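Side-chain contacts in lipoate-protein ligase, putative (Streptococcus pneumoniae, PDB 1VQZ), which is a putative member of the lipoate-protein ligase family, pairing a catalytic domain of the class II tRNA-synthetase-like clan with a smaller C-terminal domain: residues A[25-30]-A[243-248]; A[30-35]-A[231-236]; A[80-85]-A[156-161]. All blocks are in the same frame, centred on the assembly; numbering follows the deposited sequence.

Contact 1 of 3, residues A[25-30]-A[243-248]; sequences FNIALE and TKFGTW. With EDO (1,2-ethanediol), chain G; EDO (1,2-ethanediol), chain H; EDO (1,2-ethanediol), chain L.
Helix 23-36 meets the C-terminal part of helix 231-245 through Ile27, Ala28 and Phe245, a small buried contact of apolar side chains and the Ala28 backbone at a pi-type turn. Phe245 is its centre. Its CG lies beside the backbone N and anti to the carbonyl carbon (chi1 -59°), which swings the ring toward helix 23-36. The CG2 branch of Ile27 comes down over one face of that ring as a CH-pi contact. This methyl lies 3.6 Å from the centroid of the Phe245 ring and is displaced toward the rim, so that Phe245 CE1 is its nearest atom, 3.4 Å from Ile27 CG2. The two side chains cross at about a right angle. Ala28 flanks the same ring obliquely, its backbone coming slightly closer than its methyl: Ala28 CA is 3.7 Å from Phe245 CD2, and Ala28 CB lies 3.9 Å from that same carbon. The opposite face carries the aliphatic start of the neighbouring side chain, Lys244 CG standing 3.9 Å above the ring plane over its centre, so the phenyl is sandwiched between aliphatic groups. Beyond the ring the chain turns back on itself. Thr247 OG1 reaches Lys244 O at 2.7 Å in the carbonyl plane, on a lone pair, and the same oxygen accepts the Thr247 backbone N-H. Thr247 is also the N-cap of helix 248-251. Within the fold, Trp250 meets the Phe245 ring nearly perpendicularly, Ile240 of helix 231-245 and Ile81 pack beside it, and Ile27 also touches Trp47 of strand 42-47.

Contact 2 of 3, residues A[30-35]-A[231-236]; sequences EEYAFK and EEELAE. With EDO (1,2-ethanediol), chain N; EDO (1,2-ethanediol), chain L.
The phenol of Tyr32 bonds to the carboxylate of Glu236 from above its plane: Tyr32 OH donates to Glu236 OE1 over 2.9 Å, in a direction 60° out of the carboxylate plane. Relative to the phenol, Glu236 OE1 sits at the ring edge, in plane, and the two flat groups are turned 84° apart. Glu236 CB, well off the ring plane, packs 3.9 Å from Tyr32 CE1, while OE1 meets the edge. Tyr32 reaches across with CG anti to the backbone N (chi1 -166°), which carries the ring away from its own helix. Glu233, one turn before Glu236, approaches beside the hydroxyl, its CG 3.8 Å from Tyr32 OH. A water joins this pair, donating to Tyr32 OH at 3.1 Å and to Glu233 OE2 at 2.9 Å, so the phenol oxygen both gives and receives a hydrogen bond. Glu233 OE2 is further held by Tyr227, and Glu233 OE1 by the backbone N of Ser230. On another side of helix 23-36, Lys35 NZ forms a salt bridge with Glu31 OE2 at 2.8 Å. Tyr32 thus spans from helix 23-36 to the first turns of helix 231-245, its ring stacked on His36 and touching Ile237 and Ile240 of the partner helix.

Contact 3 of 3, residues A[80-85]-A[156-161]; sequences RISGGG and MHHGCL
His158, Met156 and Ile81 bury most of the surface where the glycine-rich Arg-Ile-Ser-Gly-Gly-Gly loop, linking strands 76-79 and 87-89, approaches strand 154-162 of the large mixed sheet in the catalytic domain. His158 presents its ring edge to the loop: its NE2 lies 2.8 Å from Ser82 OG, which sits in the imidazole plane, and either group could be the donor. The ring is brought there by chi1 of 68°, which places CG between the backbone N and the carbonyl carbon. Its other nitrogen, ND1, is hydrogen-bonded to Glu30 OE2 of helix 23-36, so both ring nitrogens are engaged and the ring's rotation should be fixed. Met156, modelled as selenomethionine, bends at its third torsion (62°) and sets its CE 3.5 Å above one face of the His158 ring, toward the rim. That same methyl is met by Ile81, whose CG1 lies 3.8 Å from Met156 CE, the two side chains crossing roughly perpendicularly. Arg80 braces the loop from within: its NH2 bonds Gly83 O at 2.8 Å, while NH1 and NH2 together grip Gly85 O end-on, all nearly in the guanidinium plane.

Contacts 1 and 2 are successive parts of one helix pair, 23-36 with 231-245, with centres about 11 Å apart. Glu31 ties them: its OE2 forms a salt bridge of 2.8 Å with Lys244 NZ, and its OE1 lies 3.3 Å from Phe245 CE2. Glu30, common to both segments of helix 23-36, is the bridge from this pair to contact 3, with 2.8 Å between its OE2 and His158 ND1. The centre of contact 3 is about 14 Å from that of contact 1 and 18 Å from that of contact 2. The 1,2-ethanediol of chain L lies beside Glu30, Ile27 and His158, and may mark a pocket between helix and sheet.

Contact 1 of 3, residues A[25-30]-A[243-248]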
loop_
_atom_site.group_PDB
_atom_site.type_symbol
_atom_site.label_atom_id
_atom_site.label_comp_id
_atom_site.label_asym_id
_atom_site.label_seq_id
_atom_site.Cartn_x
_atom_site.Cartn_y
_atom_site.Cartn_z
ATOM N N PHE A 25 -13.766 4.286 6.230
ATOM C CA PHE A 25 -13.691 5.636 6.740
ATOM C C PHE A 25 -12.220 6.050 6.968
ATOM O O PHE A 25 -11.783 7.147 6.573
ATOM C CB PHE A 25 -14.504 5.787 8.044
ATOM C CG PHE A 25 -14.307 7.126 8.698
ATOM C CD1 PHE A 25 -14.956 8.246 8.203
ATOM C CD2 PHE A 25 -13.407 7.277 9.740
ATOM C CE1 PHE A 25 -14.733 9.488 8.775
ATOM C CE2 PHE A 25 -13.161 8.513 10.300
ATOM C CZ PHE A 25 -13.818 9.622 9.803
ATOM N N ASN A 26 -11.471 5.162 7.600
ATOM C CA ASN A 26 -10.084 5.419 7.964
ATOM C C ASN A 26 -9.200 5.660 6.752
ATOM O O ASN A 26 -8.280 6.527 6.770
ATOM C CB ASN A 26 -9.510 4.255 8.769
ATOM C CG ASN A 26 -10.039 4.174 10.225
ATOM O OD1 ASN A 26 -10.699 5.091 10.753
ATOM N ND2 ASN A 26 -9.758 3.010 10.879
ATOM N N ILE A 27 -9.424 4.855 5.715
ATOM C CA ILE A 27 -8.633 4.954 4.520
ATOM C C ILE A 27 -9.017 6.247 3.795
ATOM O O ILE A 27 -8.131 6.957 3.260
ATOM C CB ILE A 27 -8.703 3.652 3.714
ATOM C CG1 ILE A 27 -7.965 2.542 4.480
ATOM C CG2 ILE A 27 -8.046 3.765 2.335
ATOM C CD1 ILE A 27 -8.127 1.204 3.833
ATOM N N ALA A 28 -10.322 6.568 3.794
ATOM C CA ALA A 28 -10.797 7.852 3.216
ATOM C C ALA A 28 -10.126 9.064 3.924
ATOM O O ALA A 28 -9.711 10.063 3.293
ATOM C CB ALA A 28 -12.313 7.928 3.302
ATOM N N LEU A 29 -10.008 8.959 5.250
ATOM C CA LEU A 29 -9.447 10.023 6.047
ATOM C C LEU A 29 -7.974 10.195 5.704
ATOM O O LEU A 29 -7.498 11.328 5.582
ATOM C CB LEU A 29 -9.681 9.769 7.543
ATOM C CG LEU A 29 -9.255 10.870 8.529
ATOM C CD1 LEU A 29 -10.086 10.869 9.718
ATOM C CD2 LEU A 29 -7.760 10.771 8.940
ATOM N N GLU A 30 -7.265 9.075 5.509
ATOM C CA GLU A 30 -5.842 9.128 5.150
ATOM C C GLU A 30 -5.668 9.766 3.779
ATOM O O GLU A 30 -4.776 10.625 3.588
ATOM C CB GLU A 30 -5.207 7.722 5.183
ATOM C CG GLU A 30 -3.704 7.690 4.873
ATOM C CD GLU A 30 -3.200 6.290 4.679
ATOM O OE1 GLU A 30 -3.821 5.566 3.884
ATOM O OE2 GLU A 30 -2.190 5.915 5.330
ATOM N N THR A 243 -18.280 7.098 -1.972
ATOM C CA THR A 243 -18.055 7.017 -3.382
ATOM C C THR A 243 -16.798 6.267 -3.793
ATOM O O THR A 243 -16.650 5.943 -4.963
ATOM C CB THR A 243 -18.002 8.408 -4.030
ATOM O OG1 THR A 243 -16.829 9.088 -3.595
ATOM C CG2 THR A 243 -19.279 9.209 -3.706
ATOM N N LYS A 244 -15.922 5.945 -2.847
ATOM C CA LYS A 244 -14.706 5.194 -3.159
ATOM C C LYS A 244 -14.496 3.932 -2.299
ATOM O O LYS A 244 -14.928 2.820 -2.678
ATOM C CB LYS A 244 -13.496 6.163 -3.153
ATOM C CG LYS A 244 -12.179 5.578 -3.702
ATOM C CD LYS A 244 -11.158 6.672 -3.983
ATOM C CE LYS A 244 -9.864 6.105 -4.469
ATOM N NZ LYS A 244 -8.869 7.108 -4.897
ATOM N N PHE A 245 -13.916 4.101 -1.114
ATOM C CA PHE A 245 -13.467 2.988 -0.293
ATOM C C PHE A 245 -14.582 2.065 0.226
ATOM O O PHE A 245 -14.325 0.930 0.596
ATOM C CB PHE A 245 -12.554 3.549 0.834
ATOM C CG PHE A 245 -11.336 4.297 0.295
ATOM C CD1 PHE A 245 -10.301 3.600 -0.296
ATOM C CD2 PHE A 245 -11.282 5.686 0.288
ATOM C CE1 PHE A 245 -9.242 4.273 -0.844
ATOM C CE2 PHE A 245 -10.231 6.344 -0.247
ATOM C CZ PHE A 245 -9.192 5.641 -0.811
ATOM N N GLY A 246 -15.817 2.575 0.256
ATOM C CA GLY A 246 -17.025 1.786 0.542
ATOM C C GLY A 246 -17.744 1.163 -0.636
ATOM O O GLY A 246 -18.819 0.596 -0.457
ATOM N N THR A 247 -17.188 1.271 -1.844
ATOM C CA THR A 247 -17.870 0.787 -3.039
ATOM C C THR A 247 -17.222 -0.463 -3.659
ATOM O O THR A 247 -16.014 -0.582 -3.675
ATOM C CB THR A 247 -17.977 1.855 -4.165
ATOM O OG1 THR A 247 -16.666 2.221 -4.642
ATOM C CG2 THR A 247 -18.712 3.076 -3.663
ATOM N N TRP A 248 -18.069 -1.327 -4.227
ATOM C CA TRP A 248 -17.612 -2.419 -5.079
ATOM C C TRP A 248 -16.777 -1.928 -6.312
ATOM O O TRP A 248 -15.790 -2.574 -6.693
ATOM C CB TRP A 248 -18.805 -3.275 -5.514
ATOM C CG TRP A 248 -18.394 -4.559 -6.172
ATOM C CD1 TRP A 248 -18.151 -5.797 -5.573
ATOM C CD2 TRP A 248 -18.152 -4.732 -7.552
ATOM N NE1 TRP A 248 -17.778 -6.717 -6.524
ATOM C CE2 TRP A 248 -17.757 -6.089 -7.748
ATOM C CE3 TRP A 248 -18.228 -3.879 -8.653
ATOM C CZ2 TRP A 248 -17.449 -6.590 -8.990
ATOM C CZ3 TRP A 248 -17.909 -4.392 -9.894
ATOM C CH2 TRP A 248 -17.522 -5.725 -10.057
HETATM C C1 EDO G . -20.745 1.114 -6.330
HETATM O O1 EDO G . -19.854 0.055 -6.683
HETATM C C2 EDO G . -21.267 0.809 -4.961
HETATM O O2 EDO G . -20.626 -0.419 -4.611
HETATM C C1 EDO H . -10.465 9.887 -7.077
HETATM O O1 EDO H . -9.630 9.404 -6.018
HETATM C C2 EDO H . -11.023 8.710 -7.863
HETATM O O2 EDO H . -10.501 7.462 -7.385
HETATM C C1 EDO L . -4.027 0.820 4.179
HETATM O O1 EDO L . -3.028 0.026 4.775
HETATM C C2 EDO L . -3.365 2.152 3.922
HETATM O O2 EDO L . -4.334 3.138 3.642
#

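Contact 2 of 3, residues A[30-35]-A[231-236]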
loop_
_atom_site.group_PDB
_atom_site.type_symbol
_atom_site.label_atom_id
_atom_site.label_comp_id
_atom_site.label_asym_id
_atom_site.label_seq_id
_atom_site.Cartn_x
_atom_site.Cartn_y
_atom_site.Cartn_z
ATOM N N GLU A 30 -7.265 9.075 5.509
ATOM C CA GLU A 30 -5.842 9.128 5.150
ATOM C C GLU A 30 -5.668 9.766 3.779
ATOM O O GLU A 30 -4.776 10.625 3.588
ATOM C CB GLU A 30 -5.207 7.722 5.183
ATOM C CG GLU A 30 -3.704 7.690 4.873
ATOM C CD GLU A 30 -3.200 6.290 4.679
ATOM O OE1 GLU A 30 -3.821 5.566 3.884
ATOM O OE2 GLU A 30 -2.190 5.915 5.330
ATOM N N GLU A 31 -6.501 9.365 2.818
ATOM C CA GLU A 31 -6.419 9.966 1.491
ATOM C C GLU A 31 -6.711 11.471 1.508
ATOM O O GLU A 31 -6.093 12.289 0.749
ATOM C CB GLU A 31 -7.395 9.284 0.520
ATOM C CG GLU A 31 -7.165 9.718 -0.921
ATOM C CD GLU A 31 -8.163 9.123 -1.909
ATOM O OE1 GLU A 31 -9.397 9.189 -1.695
ATOM O OE2 GLU A 31 -7.695 8.626 -2.921
ATOM N N TYR A 32 -7.676 11.849 2.340
ATOM C CA TYR A 32 -8.025 13.256 2.506
ATOM C C TYR A 32 -6.834 14.086 3.028
ATOM O O TYR A 32 -6.538 15.156 2.519
ATOM C CB TYR A 32 -9.223 13.404 3.425
ATOM C CG TYR A 32 -9.818 14.783 3.348
ATOM C CD1 TYR A 32 -10.676 15.135 2.303
ATOM C CD2 TYR A 32 -9.534 15.734 4.311
ATOM C CE1 TYR A 32 -11.221 16.428 2.187
ATOM C CE2 TYR A 32 -10.086 17.046 4.227
ATOM C CZ TYR A 32 -10.932 17.381 3.151
ATOM O OH TYR A 32 -11.469 18.637 3.075
ATOM N N ALA A 33 -6.126 13.571 4.033
ATOM C CA ALA A 33 -4.939 14.219 4.502
ATOM C C ALA A 33 -3.879 14.300 3.383
ATOM O O ALA A 33 -3.310 15.373 3.138
ATOM C CB ALA A 33 -4.417 13.506 5.768
ATOM N N PHE A 34 -3.627 13.182 2.686
ATOM C CA PHE A 34 -2.622 13.129 1.623
ATOM C C PHE A 34 -2.943 14.114 0.503
ATOM O O PHE A 34 -2.099 14.951 0.103
ATOM C CB PHE A 34 -2.616 11.719 1.069
ATOM C CG PHE A 34 -1.579 11.445 0.004
ATOM C CD1 PHE A 34 -0.337 12.113 -0.015
ATOM C CD2 PHE A 34 -1.801 10.400 -0.917
ATOM C CE1 PHE A 34 0.653 11.784 -0.972
ATOM C CE2 PHE A 34 -0.832 10.075 -1.866
ATOM C CZ PHE A 34 0.396 10.779 -1.892
ATOM N N LYS A 35 -4.184 14.083 0.023
ATOM C CA LYS A 35 -4.558 14.817 -1.221
ATOM C C LYS A 35 -5.254 16.165 -1.059
ATOM O O LYS A 35 -5.225 16.997 -1.946
ATOM C CB LYS A 35 -5.406 13.907 -2.117
ATOM C CG LYS A 35 -4.693 12.666 -2.542
ATOM C CD LYS A 35 -5.579 11.783 -3.435
ATOM C CE LYS A 35 -4.798 10.545 -3.942
ATOM N NZ LYS A 35 -5.709 9.569 -4.705
ATOM N N GLU A 231 -16.597 19.776 10.952
ATOM C CA GLU A 231 -17.771 19.035 10.477
ATOM C C GLU A 231 -17.837 18.945 8.938
ATOM O O GLU A 231 -18.205 17.892 8.370
ATOM C CB GLU A 231 -19.061 19.660 11.033
ATOM C CG GLU A 231 -19.341 19.315 12.497
ATOM N N GLU A 232 -17.460 20.040 8.285
ATOM C CA GLU A 232 -17.478 20.093 6.835
ATOM C C GLU A 232 -16.450 19.136 6.255
ATOM O O GLU A 232 -16.777 18.378 5.356
ATOM C CB GLU A 232 -17.206 21.501 6.301
ATOM C CG GLU A 232 -18.307 22.536 6.558
ATOM C CD GLU A 232 -18.039 23.870 5.863
ATOM O OE1 GLU A 232 -17.099 23.937 5.039
ATOM O OE2 GLU A 232 -18.773 24.853 6.132
ATOM N N GLU A 233 -15.221 19.150 6.776
ATOM C CA GLU A 233 -14.182 18.185 6.343
ATOM C C GLU A 233 -14.579 16.722 6.584
ATOM O O GLU A 233 -14.335 15.847 5.733
ATOM C CB GLU A 233 -12.837 18.482 7.019
ATOM C CG GLU A 233 -12.216 19.826 6.568
ATOM C CD GLU A 233 -10.998 20.254 7.414
ATOM O OE1 GLU A 233 -11.106 20.230 8.659
ATOM O OE2 GLU A 233 -9.949 20.636 6.827
ATOM N N LEU A 234 -15.176 16.469 7.739
ATOM C CA LEU A 234 -15.699 15.161 8.064
ATOM C C LEU A 234 -16.766 14.706 7.047
ATOM O O LEU A 234 -16.778 13.555 6.634
ATOM C CB LEU A 234 -16.263 15.142 9.491
ATOM C CG LEU A 234 -15.201 14.990 10.598
ATOM C CD1 LEU A 234 -15.742 15.293 12.042
ATOM C CD2 LEU A 234 -14.548 13.625 10.551
ATOM N N ALA A 235 -17.628 15.623 6.628
ATOM C CA ALA A 235 -18.597 15.331 5.553
ATOM C C ALA A 235 -17.911 14.923 4.242
ATOM O O ALA A 235 -18.318 13.942 3.603
ATOM C CB ALA A 235 -19.553 16.544 5.318
ATOM N N GLU A 236 -16.884 15.687 3.859
ATOM C CA GLU A 236 -16.128 15.435 2.636
ATOM C C GLU A 236 -15.435 14.056 2.729
ATOM O O GLU A 236 -15.441 13.262 1.780
ATOM C CB GLU A 236 -15.095 16.582 2.344
ATOM C CG GLU A 236 -15.716 18.052 2.213
ATOM C CD GLU A 236 -14.796 19.131 1.532
ATOM O OE1 GLU A 236 -13.633 18.784 1.145
ATOM O OE2 GLU A 236 -15.230 20.347 1.406
HETATM C C1 EDO N . -10.420 12.744 -3.674
HETATM O O1 EDO N . -9.050 12.750 -3.286
HETATM C C2 EDO N . -11.040 11.495 -3.076
HETATM O O2 EDO N . -10.648 10.328 -3.793
HETATM C C1 EDO L . -4.027 0.820 4.179
HETATM O O1 EDO L . -3.028 0.026 4.775
HETATM C C2 EDO L . -3.365 2.152 3.922
HETATM O O2 EDO L . -4.334 3.138 3.642
HETATM O O HOH W 1 -9.959 21.138 3.981
#

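Contact 3 of 3, residues A[80-85]-A[156-161]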
loop_
_atom_site.group_PDB
_atom_site.type_symbol
_atom_site.label_atom_id
_atom_site.label_comp_id
_atom_site.label_asym_id
_atom_site.label_seq_id
_atom_site.Cartn_x
_atom_site.Cartn_y
_atom_site.Cartn_z
ATOM N N ARG A 80 -6.416 -0.192 -1.144
ATOM C CA ARG A 80 -5.667 1.007 -0.798
ATOM C C ARG A 80 -5.059 1.717 -2.003
ATOM O O ARG A 80 -5.173 1.277 -3.204
ATOM C CB ARG A 80 -4.573 0.666 0.256
ATOM C CG ARG A 80 -3.478 -0.264 -0.239
ATOM C CD ARG A 80 -2.293 -0.411 0.760
ATOM N NE ARG A 80 -1.319 -1.244 0.057
ATOM C CZ ARG A 80 -1.329 -2.584 -0.003
ATOM N NH1 ARG A 80 -2.213 -3.276 0.693
ATOM N NH2 ARG A 80 -0.445 -3.218 -0.787
ATOM N N ILE A 81 -4.476 2.885 -1.725
ATOM C CA ILE A 81 -3.956 3.717 -2.834
ATOM C C ILE A 81 -2.468 3.576 -3.087
ATOM O O ILE A 81 -1.940 4.307 -3.894
ATOM C CB ILE A 81 -4.381 5.208 -2.714
ATOM C CG1 ILE A 81 -3.667 5.910 -1.553
ATOM C CG2 ILE A 81 -5.906 5.292 -2.566
ATOM C CD1 ILE A 81 -3.991 7.383 -1.421
ATOM N N SER A 82 -1.787 2.655 -2.414
ATOM C CA SER A 82 -0.433 2.258 -2.799
ATOM C C SER A 82 -0.419 0.833 -3.410
ATOM O O SER A 82 -1.341 0.033 -3.219
ATOM C CB SER A 82 0.501 2.268 -1.590
ATOM O OG SER A 82 -0.028 1.500 -0.514
ATOM N N GLY A 83 0.676 0.525 -4.080
ATOM C CA GLY A 83 0.868 -0.734 -4.749
ATOM C C GLY A 83 1.190 -1.888 -3.867
ATOM O O GLY A 83 1.144 -1.783 -2.662
ATOM N N GLY A 84 1.493 -3.008 -4.487
ATOM C CA GLY A 84 1.819 -4.255 -3.757
ATOM C C GLY A 84 0.673 -5.228 -3.581
ATOM O O GLY A 84 -0.359 -5.169 -4.309
ATOM N N GLY A 85 0.844 -6.111 -2.593
ATOM C CA GLY A 85 -0.054 -7.203 -2.350
ATOM C C GLY A 85 -1.038 -7.007 -1.212
ATOM O O GLY A 85 -1.185 -5.913 -0.635
HETATM N N MSE A 156 3.653 10.230 0.304
HETATM C CA MSE A 156 3.159 9.511 1.469
HETATM C C MSE A 156 3.924 8.222 1.660
HETATM O O MSE A 156 4.054 7.423 0.749
HETATM C CB MSE A 156 1.655 9.224 1.371
HETATM C CG MSE A 156 1.118 8.483 2.571
HETATM SE SE MSE A 156 -0.839 8.155 2.514
HETATM C CE MSE A 156 -0.854 7.002 0.834
ATOM N N HIS A 157 4.422 8.047 2.868
ATOM C CA HIS A 157 4.929 6.767 3.349
ATOM C C HIS A 157 3.907 6.231 4.357
ATOM O O HIS A 157 3.584 6.911 5.317
ATOM C CB HIS A 157 6.243 6.927 4.080
ATOM C CG HIS A 157 7.386 7.281 3.188
ATOM N ND1 HIS A 157 8.224 6.325 2.647
ATOM C CD2 HIS A 157 7.799 8.470 2.692
ATOM C CE1 HIS A 157 9.122 6.918 1.882
ATOM N NE2 HIS A 157 8.888 8.218 1.898
ATOM N N HIS A 158 3.401 5.029 4.147
ATOM C CA HIS A 158 2.469 4.467 5.119
ATOM C C HIS A 158 2.695 2.983 5.285
ATOM O O HIS A 158 3.339 2.321 4.450
ATOM C CB HIS A 158 0.996 4.844 4.844
ATOM C CG HIS A 158 0.400 4.248 3.608
ATOM N ND1 HIS A 158 -0.951 4.322 3.321
ATOM C CD2 HIS A 158 0.971 3.568 2.579
ATOM C CE1 HIS A 158 -1.179 3.721 2.158
ATOM N NE2 HIS A 158 -0.034 3.228 1.709
ATOM N N GLY A 159 2.225 2.461 6.400
ATOM C CA GLY A 159 2.457 1.047 6.634
ATOM C C GLY A 159 1.892 0.567 7.926
ATOM O O GLY A 159 1.131 1.278 8.550
ATOM N N CYS A 160 2.298 -0.656 8.298
ATOM C CA CYS A 160 1.726 -1.448 9.405
ATOM C C CYS A 160 2.820 -1.798 10.429
ATOM O O CYS A 160 3.898 -2.284 10.072
ATOM C CB CYS A 160 1.174 -2.791 8.843
ATOM S SG CYS A 160 -0.142 -2.558 7.648
ATOM N N LEU A 161 2.530 -1.577 11.697
ATOM C CA LEU A 161 3.358 -2.079 12.788
ATOM C C LEU A 161 2.611 -3.266 13.407
ATOM O O LEU A 161 1.456 -3.132 13.828
ATOM C CB LEU A 161 3.549 -0.978 13.823
ATOM C CG LEU A 161 4.460 0.168 13.378
ATOM C CD1 LEU A 161 4.065 1.484 14.018
ATOM C CD2 LEU A 161 5.911 -0.153 13.730
#